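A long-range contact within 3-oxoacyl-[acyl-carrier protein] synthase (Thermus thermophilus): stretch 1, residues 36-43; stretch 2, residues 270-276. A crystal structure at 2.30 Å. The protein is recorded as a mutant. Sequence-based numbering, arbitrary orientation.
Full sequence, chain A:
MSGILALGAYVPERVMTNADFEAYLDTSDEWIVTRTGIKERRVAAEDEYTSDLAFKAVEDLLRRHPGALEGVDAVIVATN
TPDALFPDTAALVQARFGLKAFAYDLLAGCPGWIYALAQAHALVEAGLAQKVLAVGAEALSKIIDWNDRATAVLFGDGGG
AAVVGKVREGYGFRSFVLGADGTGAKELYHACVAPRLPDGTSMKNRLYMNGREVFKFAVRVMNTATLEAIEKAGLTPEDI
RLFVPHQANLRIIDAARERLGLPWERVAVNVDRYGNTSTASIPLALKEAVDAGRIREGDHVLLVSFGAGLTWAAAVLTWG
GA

Stretch 1 (36-43) TGIKERRV
Stretch 2 270-276: NVDRYGN

What fastens a loop and the weakly bonded strand that follows it to a short helix more than 230 residues away? The carbonyl of Asp272, the residue with most surface covered here, accepts two successive amides: Lys39 N lies 2.9 Å from Asp272 O and Glu40 N 3.0 Å from it. The backbone bonds within helix 271-274 fall on Asn270 O and Val271 O, and Asp272 O accepts both amides from stretch 1. The CA-to-CB bond of Asp272 (chi1 p) points away overall, though Asp272 CB lies 3.6 Å from Gly37 O; Asp272 CA also makes a C-H...O contact with Gly37 O, 3.6 Å away.

How do the backbones run past one another? They keep the same register order: Ile38 CA is 4.0 Å from Asp272 CA, and Arg41 CA 3.9 Å from Tyr274 CA. Lys39 (-109/-41) bends the chain before Glu40 and Arg41 extend near -150/160. Gly275, at 73/-161, leaves the helix with positive phi; a CB there would point toward stretch 1, about 3.1 Å from Arg41 CB, so glycine fits this tight spot.

What does Tyr274 contribute? Its CA-to-CB bond points away, yet with chi1 m the ring returns to Arg42, placing CD1 3.9 Å from Arg42 CG. Arg42 (chi1 m, chi2 m, chi3 t) lays one guanidinium face over Tyr274 CE1. Two waters extend the join: one links Arg42 N to Tyr274 O, the other Arg42 NE to Arg273 O and Glu40 OE1.

Where is the apolar filling? Buried Ile38 (chi1 m, chi2 t) sets CG1 3.6 Å from Val271 CG2, while its CD1 reaches within 3.9 Å of Gly275 CA. These aliphatic branches pack without needing polar partners, and Ile38 N is satisfied by Thr36 OG1 at 3.1 Å. In all, 455 Å² is buried, summed over both stretches.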

ATOM      1  N   THR A  36      15.620  21.667  14.890  1.00 85.43           N
ATOM      2  CA  THR A  36      14.688  21.183  13.870  1.00 78.88           C
ATOM      3  C   THR A  36      14.130  22.287  12.972  1.00 77.61           C
ATOM      4  O   THR A  36      13.749  22.039  11.824  1.00 75.17           O
ATOM      5  CB  THR A  36      13.508  20.507  14.536  1.00 76.13           C
ATOM      6  OG1 THR A  36      12.757  21.493  15.255  1.00 75.38           O
ATOM      7  CG2 THR A  36      13.989  19.450  15.508  1.00 77.22           C
ATOM      8  N   GLY A  37      14.063  23.499  13.516  1.00 74.16           N
ATOM      9  CA  GLY A  37      13.551  24.633  12.772  1.00 64.53           C
ATOM     10  C   GLY A  37      12.063  24.794  12.986  1.00 64.38           C
ATOM     11  O   GLY A  37      11.452  25.737  12.491  1.00 61.29           O
ATOM     12  N   ILE A  38      11.472  23.879  13.742  1.00 63.16           N
ATOM     13  CA  ILE A  38      10.035  23.919  13.981  1.00 60.24           C
ATOM     14  C   ILE A  38       9.612  24.854  15.110  1.00 62.03           C
ATOM     15  O   ILE A  38      10.200  24.848  16.194  1.00 57.89           O
ATOM     16  CB  ILE A  38       9.502  22.506  14.273  1.00 52.44           C
ATOM     17  CG1 ILE A  38       9.947  21.561  13.155  1.00 53.04           C
ATOM     18  CG2 ILE A  38       7.991  22.531  14.375  1.00 53.53           C
ATOM     19  CD1 ILE A  38       9.737  20.102  13.455  1.00 48.60           C
ATOM     20  N   LYS A  39       8.580  25.649  14.833  1.00 65.43           N
ATOM     21  CA  LYS A  39       8.026  26.604  15.792  1.00 65.02           C
ATOM     22  C   LYS A  39       6.654  26.146  16.284  1.00 65.46           C
ATOM     23  O   LYS A  39       6.335  26.283  17.465  1.00 64.49           O
ATOM     24  CB  LYS A  39       7.907  27.996  15.156  1.00 64.40           C
ATOM     25  CG  LYS A  39       9.242  28.649  14.835  1.00 67.93           C
ATOM     26  CD  LYS A  39       9.059  29.965  14.093  1.00 70.40           C
ATOM     27  CE  LYS A  39      10.397  30.617  13.778  1.00 71.66           C
ATOM     28  NZ  LYS A  39      10.230  31.881  12.999  1.00 77.22           N
ATOM     29  N   GLU A  40       5.838  25.619  15.373  1.00 65.32           N
ATOM     30  CA  GLU A  40       4.508  25.122  15.733  1.00 62.91           C
ATOM     31  C   GLU A  40       4.157  23.972  14.807  1.00 61.53           C
ATOM     32  O   GLU A  40       4.798  23.786  13.772  1.00 57.59           O
ATOM     33  CB  GLU A  40       3.415  26.187  15.548  1.00 67.07           C
ATOM     34  CG  GLU A  40       3.773  27.625  15.867  1.00 69.11           C
ATOM     35  CD  GLU A  40       2.590  28.566  15.651  1.00 71.05           C
ATOM     36  OE1 GLU A  40       1.914  28.446  14.601  1.00 61.61           O
ATOM     37  OE2 GLU A  40       2.341  29.428  16.525  1.00 73.33           O
ATOM     38  N   ARG A  41       3.131  23.215  15.189  1.00 58.94           N
ATOM     39  CA  ARG A  41       2.627  22.102  14.393  1.00 58.33           C
ATOM     40  C   ARG A  41       1.143  21.949  14.731  1.00 56.85           C
ATOM     41  O   ARG A  41       0.693  22.406  15.784  1.00 55.96           O
ATOM     42  CB  ARG A  41       3.386  20.796  14.696  1.00 60.28           C
ATOM     43  CG  ARG A  41       3.061  20.130  16.037  1.00 59.96           C
ATOM     44  CD  ARG A  41       4.296  20.100  16.915  1.00 63.84           C
ATOM     45  NE  ARG A  41       4.692  21.457  17.271  1.00 68.31           N
ATOM     46  CZ  ARG A  41       5.933  21.841  17.546  1.00 66.19           C
ATOM     47  NH1 ARG A  41       6.933  20.969  17.507  1.00 61.60           N
ATOM     48  NH2 ARG A  41       6.168  23.109  17.856  1.00 68.02           N
ATOM     49  N   ARG A  42       0.387  21.322  13.832  1.00 53.83           N
ATOM     50  CA  ARG A  42      -1.041  21.111  14.035  1.00 48.56           C
ATOM     51  C   ARG A  42      -1.307  19.724  14.602  1.00 43.46           C
ATOM     52  O   ARG A  42      -0.560  18.799  14.335  1.00 48.56           O
ATOM     53  CB  ARG A  42      -1.782  21.292  12.710  1.00 48.71           C
ATOM     54  CG  ARG A  42      -1.564  22.651  12.070  1.00 46.35           C
ATOM     55  CD  ARG A  42      -1.815  23.778  13.068  1.00 47.39           C
ATOM     56  NE  ARG A  42      -1.782  25.084  12.415  1.00 54.42           N
ATOM     57  CZ  ARG A  42      -2.811  25.628  11.763  1.00 60.10           C
ATOM     58  NH1 ARG A  42      -3.969  24.982  11.677  1.00 65.47           N
ATOM     59  NH2 ARG A  42      -2.683  26.817  11.187  1.00 54.55           N
ATOM     60  N   VAL A  43      -2.365  19.586  15.394  1.00 48.83           N
ATOM     61  CA  VAL A  43      -2.710  18.297  16.000  1.00 51.29           C
ATOM     62  C   VAL A  43      -4.193  17.978  15.777  1.00 53.13           C
ATOM     63  O   VAL A  43      -5.068  18.811  16.041  1.00 48.98           O
ATOM     64  CB  VAL A  43      -2.406  18.293  17.525  1.00 51.96           C
ATOM     65  CG1 VAL A  43      -2.712  16.925  18.128  1.00 40.82           C
ATOM     66  CG2 VAL A  43      -0.939  18.660  17.762  1.00 52.35           C
ATOM     67  N   ASN A 270       7.862  24.989   5.238  1.00 42.10           N
ATOM     68  CA  ASN A 270       6.691  25.189   6.066  1.00 43.44           C
ATOM     69  C   ASN A 270       6.811  24.299   7.293  1.00 41.89           C
ATOM     70  O   ASN A 270       5.939  24.297   8.156  1.00 42.05           O
ATOM     71  CB  ASN A 270       5.382  24.937   5.271  1.00 49.77           C
ATOM     72  CG  ASN A 270       5.125  23.460   4.933  1.00 55.93           C
ATOM     73  OD1 ASN A 270       4.546  23.160   3.886  1.00 60.01           O
ATOM     74  ND2 ASN A 270       5.513  22.545   5.822  1.00 56.52           N
ATOM     75  N   VAL A 271       7.918  23.557   7.369  1.00 44.58           N
ATOM     76  CA  VAL A 271       8.166  22.666   8.504  1.00 48.51           C
ATOM     77  C   VAL A 271       8.132  23.469   9.798  1.00 52.04           C
ATOM     78  O   VAL A 271       7.931  22.916  10.880  1.00 58.23           O
ATOM     79  CB  VAL A 271       9.545  21.940   8.396  1.00 45.70           C
ATOM     80  CG1 VAL A 271      10.693  22.942   8.370  1.00 50.88           C
ATOM     81  CG2 VAL A 271       9.724  21.008   9.570  1.00 43.51           C
ATOM     82  N   ASP A 272       8.326  24.777   9.664  1.00 55.87           N
ATOM     83  CA  ASP A 272       8.316  25.700  10.790  1.00 57.29           C
ATOM     84  C   ASP A 272       6.914  25.879  11.369  1.00 57.27           C
ATOM     85  O   ASP A 272       6.750  26.091  12.575  1.00 60.49           O
ATOM     86  CB  ASP A 272       8.874  27.057  10.346  1.00 61.16           C
ATOM     87  CG  ASP A 272       8.157  27.624   9.123  1.00 65.76           C
ATOM     88  OD1 ASP A 272       8.049  26.908   8.106  1.00 70.99           O
ATOM     89  OD2 ASP A 272       7.712  28.791   9.170  1.00 64.36           O
ATOM     90  N   ARG A 273       5.904  25.773  10.509  1.00 55.59           N
ATOM     91  CA  ARG A 273       4.517  25.949  10.925  1.00 52.74           C
ATOM     92  C   ARG A 273       3.700  24.667  11.090  1.00 49.96           C
ATOM     93  O   ARG A 273       2.680  24.664  11.786  1.00 45.77           O
ATOM     94  CB  ARG A 273       3.801  26.895   9.943  1.00 52.26           C
ATOM     95  CG  ARG A 273       4.184  28.350  10.123  1.00 47.75           C
ATOM     96  CD  ARG A 273       3.519  29.284   9.125  1.00 54.88           C
ATOM     97  NE  ARG A 273       4.086  29.158   7.783  1.00 64.45           N
ATOM     98  CZ  ARG A 273       3.581  28.386   6.824  1.00 64.82           C
ATOM     99  NH1 ARG A 273       2.489  27.667   7.052  1.00 65.08           N
ATOM    100  NH2 ARG A 273       4.167  28.331   5.638  1.00 62.89           N
ATOM    101  N   TYR A 274       4.137  23.575  10.470  1.00 46.64           N
ATOM    102  CA  TYR A 274       3.374  22.334  10.583  1.00 50.95           C
ATOM    103  C   TYR A 274       4.148  21.120  11.095  1.00 51.72           C
ATOM    104  O   TYR A 274       3.558  20.058  11.336  1.00 54.26           O
ATOM    105  CB  TYR A 274       2.764  21.959   9.231  1.00 47.66           C
ATOM    106  CG  TYR A 274       1.951  23.025   8.541  1.00 34.21           C
ATOM    107  CD1 TYR A 274       0.939  23.715   9.206  1.00 35.26           C
ATOM    108  CD2 TYR A 274       2.134  23.269   7.181  1.00 45.23           C
ATOM    109  CE1 TYR A 274       0.119  24.620   8.521  1.00 33.33           C
ATOM    110  CE2 TYR A 274       1.327  24.158   6.491  1.00 39.11           C
ATOM    111  CZ  TYR A 274       0.321  24.829   7.157  1.00 40.27           C
ATOM    112  OH  TYR A 274      -0.472  25.696   6.432  1.00 45.81           O
ATOM    113  N   GLY A 275       5.459  21.260  11.252  1.00 53.67           N
ATOM    114  CA  GLY A 275       6.253  20.136  11.712  1.00 55.37           C
ATOM    115  C   GLY A 275       6.377  19.117  10.591  1.00 57.96           C
ATOM    116  O   GLY A 275       6.156  19.440   9.413  1.00 55.23           O
ATOM    117  N   ASN A 276       6.729  17.886  10.945  1.00 55.95           N
ATOM    118  CA  ASN A 276       6.874  16.824   9.953  1.00 55.62           C
ATOM    119  C   ASN A 276       5.529  16.121   9.776  1.00 49.23           C
ATOM    120  O   ASN A 276       5.133  15.322  10.616  1.00 46.46           O
ATOM    121  CB  ASN A 276       7.925  15.804  10.421  1.00 58.97           C
ATOM    122  CG  ASN A 276       8.315  14.802   9.331  1.00 58.74           C
ATOM    123  OD1 ASN A 276       7.481  14.347   8.548  1.00 47.47           O
ATOM    124  ND2 ASN A 276       9.589  14.441   9.298  1.00 63.98           N
TER
HETATM  125  O   HOH W   1       0.702  26.222  12.559  1.00 46.20           O
HETATM  126  O   HOH W   2       0.910  19.851  11.332  1.00 41.25           O